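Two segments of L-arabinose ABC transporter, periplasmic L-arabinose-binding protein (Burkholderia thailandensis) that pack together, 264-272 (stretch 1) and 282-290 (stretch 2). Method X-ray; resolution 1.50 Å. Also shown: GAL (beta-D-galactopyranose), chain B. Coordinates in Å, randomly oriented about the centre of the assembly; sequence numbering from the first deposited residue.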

ATOM      1  N   GLY A 264       9.211   4.631   1.898  1.00  7.26           N
ATOM      2  CA  GLY A 264       7.920   4.149   1.459  1.00  7.04           C
ATOM      3  C   GLY A 264       7.470   2.868   2.112  1.00  6.96           C
ATOM      4  O   GLY A 264       8.070   2.412   3.092  1.00  7.06           O
ATOM      5  N   ILE A 265       6.379   2.333   1.569  1.00  6.93           N
ATOM      6  CA  ILE A 265       5.818   1.030   1.934  1.00  6.91           C
ATOM      7  C   ILE A 265       5.495   0.277   0.642  1.00  6.82           C
ATOM      8  O   ILE A 265       4.895   0.862  -0.268  1.00  6.45           O
ATOM      9  CB  ILE A 265       4.549   1.162   2.789  1.00  7.03           C
ATOM     10  CG1 ILE A 265       4.875   1.860   4.108  1.00  7.30           C
ATOM     11  CG2 ILE A 265       3.907  -0.193   3.006  1.00  7.23           C
ATOM     12  CD1 ILE A 265       3.635   2.328   4.846  1.00  7.54           C
ATOM     13  N   ASN A 266       5.962  -0.977   0.591  1.00  7.04           N
ATOM     14  CA  ASN A 266       5.672  -2.049  -0.387  1.00  7.14           C
ATOM     15  C   ASN A 266       6.945  -2.791  -0.737  1.00  7.53           C
ATOM     16  O   ASN A 266       6.993  -3.990  -0.664  1.00  7.81           O
ATOM     17  CB  ASN A 266       5.020  -1.582  -1.674  1.00  6.97           C
ATOM     18  CG  ASN A 266       3.581  -1.199  -1.505  1.00  6.78           C
ATOM     19  OD1 ASN A 266       2.963  -1.492  -0.483  1.00  6.78           O
ATOM     20  ND2 ASN A 266       3.016  -0.567  -2.537  1.00  6.47           N
ATOM     21  N   GLY A 267       7.976  -2.045  -1.097  1.00  7.61           N
ATOM     22  CA  GLY A 267       9.245  -2.638  -1.506  1.00  7.91           C
ATOM     23  C   GLY A 267       9.207  -3.333  -2.858  1.00  8.29           C
ATOM     24  O   GLY A 267      10.035  -4.197  -3.166  1.00  8.58           O
ATOM     25  N   SER A 268       8.220  -2.950  -3.683  1.00  8.27           N
ATOM     26  CA  SER A 268       8.056  -3.464  -5.041  1.00  8.91           C
ATOM     27  C   SER A 268       8.765  -2.540  -6.047  1.00  8.94           C
ATOM     28  O   SER A 268       9.707  -1.817  -5.683  1.00  8.63           O
ATOM     29  CB  SER A 268       6.568  -3.630  -5.361  1.00  9.12           C
ATOM     30  OG  SER A 268       6.352  -4.262  -6.605  1.00  9.98           O
ATOM     31  N   GLN A 269       8.344  -2.578  -7.308  1.00  9.44           N
ATOM     32  CA  GLN A 269       9.158  -2.007  -8.376  1.00 10.35           C
ATOM     33  C   GLN A 269       9.362  -0.501  -8.314  1.00  9.59           C
ATOM     34  O   GLN A 269      10.341  -0.018  -8.832  1.00  9.51           O
ATOM     35  CB  GLN A 269       8.594  -2.429  -9.745  1.00 11.82           C
ATOM     36  CG  GLN A 269       8.515  -3.955  -9.944  1.00 13.63           C
ATOM     37  CD  GLN A 269       9.850  -4.667  -9.838  1.00 15.13           C
ATOM     38  OE1 GLN A 269       9.996  -5.731  -9.202  1.00 18.29           O
ATOM     39  NE2 GLN A 269      10.832  -4.083 -10.413  1.00 15.35           N
ATOM     40  N   VAL A 270       8.473   0.243  -7.664  1.00  8.82           N
ATOM     41  CA  VAL A 270       8.709   1.673  -7.510  1.00  8.50           C
ATOM     42  C   VAL A 270       9.925   1.920  -6.601  1.00  8.46           C
ATOM     43  O   VAL A 270      10.767   2.757  -6.897  1.00  8.73           O
ATOM     44  CB  VAL A 270       7.466   2.406  -6.969  1.00  8.13           C
ATOM     45  CG1 VAL A 270       7.775   3.860  -6.674  1.00  8.14           C
ATOM     46  CG2 VAL A 270       6.287   2.292  -7.934  1.00  8.43           C
ATOM     47  N   ALA A 271      10.056   1.135  -5.533  1.00  8.18           N
ATOM     48  CA  ALA A 271      11.217   1.236  -4.644  1.00  8.31           C
ATOM     49  C   ALA A 271      12.453   0.807  -5.408  1.00  9.03           C
ATOM     50  O   ALA A 271      13.504   1.462  -5.379  1.00  8.96           O
ATOM     51  CB  ALA A 271      11.023   0.344  -3.428  1.00  8.13           C
ATOM     52  N   LEU A 272      12.336  -0.310  -6.108  1.00  9.48           N
ATOM     53  CA  LEU A 272      13.486  -0.874  -6.804  1.00 10.55           C
ATOM     54  C   LEU A 272      13.985   0.058  -7.905  1.00 10.77           C
ATOM     55  O   LEU A 272      15.185   0.127  -8.173  1.00 11.33           O
ATOM     56  CB  LEU A 272      13.156  -2.239  -7.394  1.00 11.38           C
ATOM     57  CG  LEU A 272      12.623  -3.306  -6.432  1.00 11.90           C
ATOM     58  CD1 LEU A 272      12.657  -4.647  -7.146  1.00 12.72           C
ATOM     59  CD2 LEU A 272      13.404  -3.326  -5.128  1.00 12.13           C
ATOM     60  N   GLY A 282      16.489  10.870  -2.964  1.00 11.51           N
ATOM     61  CA  GLY A 282      15.934  11.028  -1.629  1.00 10.77           C
ATOM     62  C   GLY A 282      15.016   9.915  -1.169  1.00  9.94           C
ATOM     63  O   GLY A 282      14.647   9.887  -0.001  1.00  9.77           O
ATOM     64  N   PHE A 283      14.641   9.002  -2.074  1.00  9.57           N
ATOM     65  CA  PHE A 283      13.950   7.783  -1.692  1.00  9.06           C
ATOM     66  C   PHE A 283      15.000   6.828  -1.104  1.00  9.16           C
ATOM     67  O   PHE A 283      15.753   6.173  -1.843  1.00  9.50           O
ATOM     68  CB  PHE A 283      13.261   7.179  -2.894  1.00  8.92           C
ATOM     69  CG  PHE A 283      12.313   6.074  -2.550  1.00  8.60           C
ATOM     70  CD1 PHE A 283      12.771   4.793  -2.332  1.00  8.76           C
ATOM     71  CD2 PHE A 283      10.954   6.331  -2.417  1.00  8.40           C
ATOM     72  CE1 PHE A 283      11.896   3.778  -2.022  1.00  8.44           C
ATOM     73  CE2 PHE A 283      10.071   5.313  -2.102  1.00  8.15           C
ATOM     74  CZ  PHE A 283      10.549   4.037  -1.886  1.00  8.38           C
ATOM     75  N   PHE A 284      15.029   6.781   0.228  1.00  9.10           N
ATOM     76  CA  PHE A 284      16.093   6.135   0.974  1.00  9.38           C
ATOM     77  C   PHE A 284      15.785   4.661   1.217  1.00  8.81           C
ATOM     78  O   PHE A 284      16.657   3.804   1.197  1.00  9.14           O
ATOM     79  CB  PHE A 284      16.275   6.857   2.302  1.00  9.66           C
ATOM     80  CG  PHE A 284      17.146   6.118   3.254  1.00 10.27           C
ATOM     81  CD1 PHE A 284      18.495   6.040   3.046  1.00 10.80           C
ATOM     82  CD2 PHE A 284      16.595   5.463   4.344  1.00 10.16           C
ATOM     83  CE1 PHE A 284      19.296   5.322   3.919  1.00 11.26           C
ATOM     84  CE2 PHE A 284      17.383   4.730   5.203  1.00 10.78           C
ATOM     85  CZ  PHE A 284      18.739   4.668   4.996  1.00 11.25           C
ATOM     86  N   GLY A 285      14.531   4.354   1.485  1.00  8.42           N
ATOM     87  CA  GLY A 285      14.184   2.981   1.833  1.00  8.31           C
ATOM     88  C   GLY A 285      12.706   2.723   1.696  1.00  7.90           C
ATOM     89  O   GLY A 285      11.937   3.628   1.371  1.00  7.58           O
ATOM     90  N   SER A 286      12.308   1.472   1.958  1.00  7.94           N
ATOM     91  CA  SER A 286      10.903   1.086   1.905  1.00  7.77           C
ATOM     92  C   SER A 286      10.645  -0.059   2.844  1.00  8.05           C
ATOM     93  O   SER A 286      11.542  -0.871   3.078  1.00  8.43           O
ATOM     94  CB  SER A 286      10.555   0.666   0.473  1.00  7.72           C
ATOM     95  OG  SER A 286       9.208   0.280   0.342  1.00  7.87           O
ATOM     96  N   ILE A 287       9.430  -0.165   3.374  1.00  7.88           N
ATOM     97  CA  ILE A 287       9.095  -1.359   4.156  1.00  8.30           C
ATOM     98  C   ILE A 287       8.590  -2.421   3.188  1.00  8.33           C
ATOM     99  O   ILE A 287       7.505  -2.272   2.576  1.00  8.37           O
ATOM    100  CB  ILE A 287       8.054  -1.087   5.267  1.00  8.60           C
ATOM    101  CG1 ILE A 287       8.461   0.087   6.160  1.00  8.72           C
ATOM    102  CG2 ILE A 287       7.810  -2.366   6.066  1.00  8.98           C
ATOM    103  CD1 ILE A 287       9.818  -0.074   6.811  1.00  9.17           C
ATOM    104  N   LEU A 288       9.394  -3.465   3.041  1.00  8.61           N
ATOM    105  CA  LEU A 288       9.129  -4.561   2.147  1.00  8.95           C
ATOM    106  C   LEU A 288       7.976  -5.387   2.701  1.00  9.29           C
ATOM    107  O   LEU A 288       8.073  -5.900   3.821  1.00 10.20           O
ATOM    108  CB  LEU A 288      10.371  -5.444   2.005  1.00  9.46           C
ATOM    109  CG  LEU A 288      10.218  -6.693   1.150  1.00  9.79           C
ATOM    110  CD1 LEU A 288       9.973  -6.355  -0.317  1.00  9.64           C
ATOM    111  CD2 LEU A 288      11.440  -7.607   1.270  1.00 10.44           C
ATOM    112  N   LEU A 289       6.910  -5.469   1.924  1.00  9.26           N
ATOM    113  CA  LEU A 289       5.781  -6.353   2.193  1.00  9.57           C
ATOM    114  C   LEU A 289       5.896  -7.672   1.420  1.00 10.26           C
ATOM    115  O   LEU A 289       6.752  -7.846   0.547  1.00 10.28           O
ATOM    116  CB  LEU A 289       4.481  -5.644   1.808  1.00  9.40           C
ATOM    117  CG  LEU A 289       4.221  -4.297   2.486  1.00  9.09           C
ATOM    118  CD1 LEU A 289       2.903  -3.749   1.973  1.00  9.09           C
ATOM    119  CD2 LEU A 289       4.232  -4.333   4.008  1.00  9.36           C
ATOM    120  N   ASN A 290       4.986  -8.592   1.728  1.00 10.58           N
ATOM    121  CA  ASN A 290       5.033  -9.934   1.171  1.00 11.31           C
ATOM    122  C   ASN A 290       3.839 -10.243   0.252  1.00 11.48           C
ATOM    123  O   ASN A 290       2.788 -10.705   0.722  1.00 11.35           O
ATOM    124  CB  ASN A 290       5.132 -10.981   2.279  1.00 12.12           C
ATOM    125  CG  ASN A 290       5.463 -12.352   1.727  1.00 13.03           C
ATOM    126  OD1 ASN A 290       5.345 -12.582   0.521  1.00 13.26           O
ATOM    127  ND2 ASN A 290       5.852 -13.276   2.593  1.00 13.72           N
TER
HETATM  128  C1  GAL B 600      -2.929  -0.593  -0.627  1.00  7.50           C
HETATM  129  C2  GAL B 600      -1.961   0.274  -1.429  1.00  7.29           C
HETATM  130  C3  GAL B 600      -0.892  -0.639  -2.043  1.00  6.83           C
HETATM  131  C4  GAL B 600      -0.244  -1.484  -0.950  1.00  6.84           C
HETATM  132  C5  GAL B 600      -1.322  -2.268  -0.224  1.00  7.21           C
HETATM  133  C6  GAL B 600      -0.747  -3.086   0.924  1.00  7.36           C
HETATM  134  O1  GAL B 600      -3.830   0.280   0.026  1.00  7.68           O
HETATM  135  O2  GAL B 600      -2.693   0.934  -2.436  1.00  7.86           O
HETATM  136  O3  GAL B 600       0.092   0.119  -2.758  1.00  6.75           O
HETATM  137  O4  GAL B 600       0.502  -0.680  -0.069  1.00  6.31           O
HETATM  138  O5  GAL B 600      -2.231  -1.342   0.356  1.00  7.66           O
HETATM  139  O6  GAL B 600      -1.771  -3.807   1.591  1.00  7.64           O
HETATM  140  O   HOH W   1       6.807  -6.502  -1.917  1.00 10.37           O

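Residues 264 to 266 lie alongside the strand of the second stretch in parallel register. The CA atoms of Gly 264 and Ser 286 are 4.3 Å apart, those of Ile 265 and Ile 287 4.6 Å, and those of Asn 266 and Leu 288 5.0 Å. Four backbone hydrogen bonds define the pairing. Gly 264 N donates to Gly 285 O (3.0 Å, 157°) and Gly 264 O accepts from Ile 287 N (2.9 Å, 157°); two residues on, Asn 266 N donates to Ile 287 O (2.8 Å, 160°) and Asn 266 O accepts from Leu 289 N (3.0 Å, 170°). Gly 264 and Asn 266 thus each bond through both N and O, straddling Ser 286 and Leu 288 as parallel pairing requires. Ser 286 CA also approaches Gly 264 O (3.3 Å) in a CA-H...O contact. A water donates to both Asn 266 O and Leu 289 O, at 2.8 Å each, bridging the end of the pairing.

The chain then leaves the sheet. Asn 266 has a phi of 138°, and Gly 267, at 71/22, takes a positive phi that favours glycine. An ideal CB on Gly 267 would lie 2.7 Å from Leu 288 CD1, a clash. Gly 267 N makes a weak hydrogen bond to Ser 286 OG (3.0 Å, 121°), so the t rotamer of Ser 286 places its hydroxyl near the departing backbone. From Gln 269 the chain is helical, with Leu 272 N bonded to Ser 268 O at 3.1 Å.

Side chains from the paired residues divide between two faces. Ile 265 and Ile 287 share one, with Ile 265 CG1 4.5 Å from Ile 287 CB; Ile 265 CG2 packs more closely on Leu 289 CD1, at 3.8 Å. These branched apolar groups suit a buried setting. On the face of Asn 266, Ser 286 and Leu 288, space is tighter near Gly 264: an ideal CB there would come within 3.2 Å of Phe 283 CZ. The Phe 283 ring instead reaches Gly 264 N (CZ to N, 4.1 Å) and the helix, where Ala 271 CB lies 3.8 Å from Phe 283 CE1 and 3.9 Å from Ser 286 CB. The small methyl contacts both the ring and the serine.

The Asn 266 amide serves the sugar: OD1 accepts from galactose O4 (2.6 Å), while ND2 donates to galactose O3 (3.0 Å, 170°). Leu 289 CD1 lies 3.9 Å from galactose C6 and 3.3 Å from Asn 266 OD1, joining the packing to the ligand site. The contact buries 500 Å², summed over both sides.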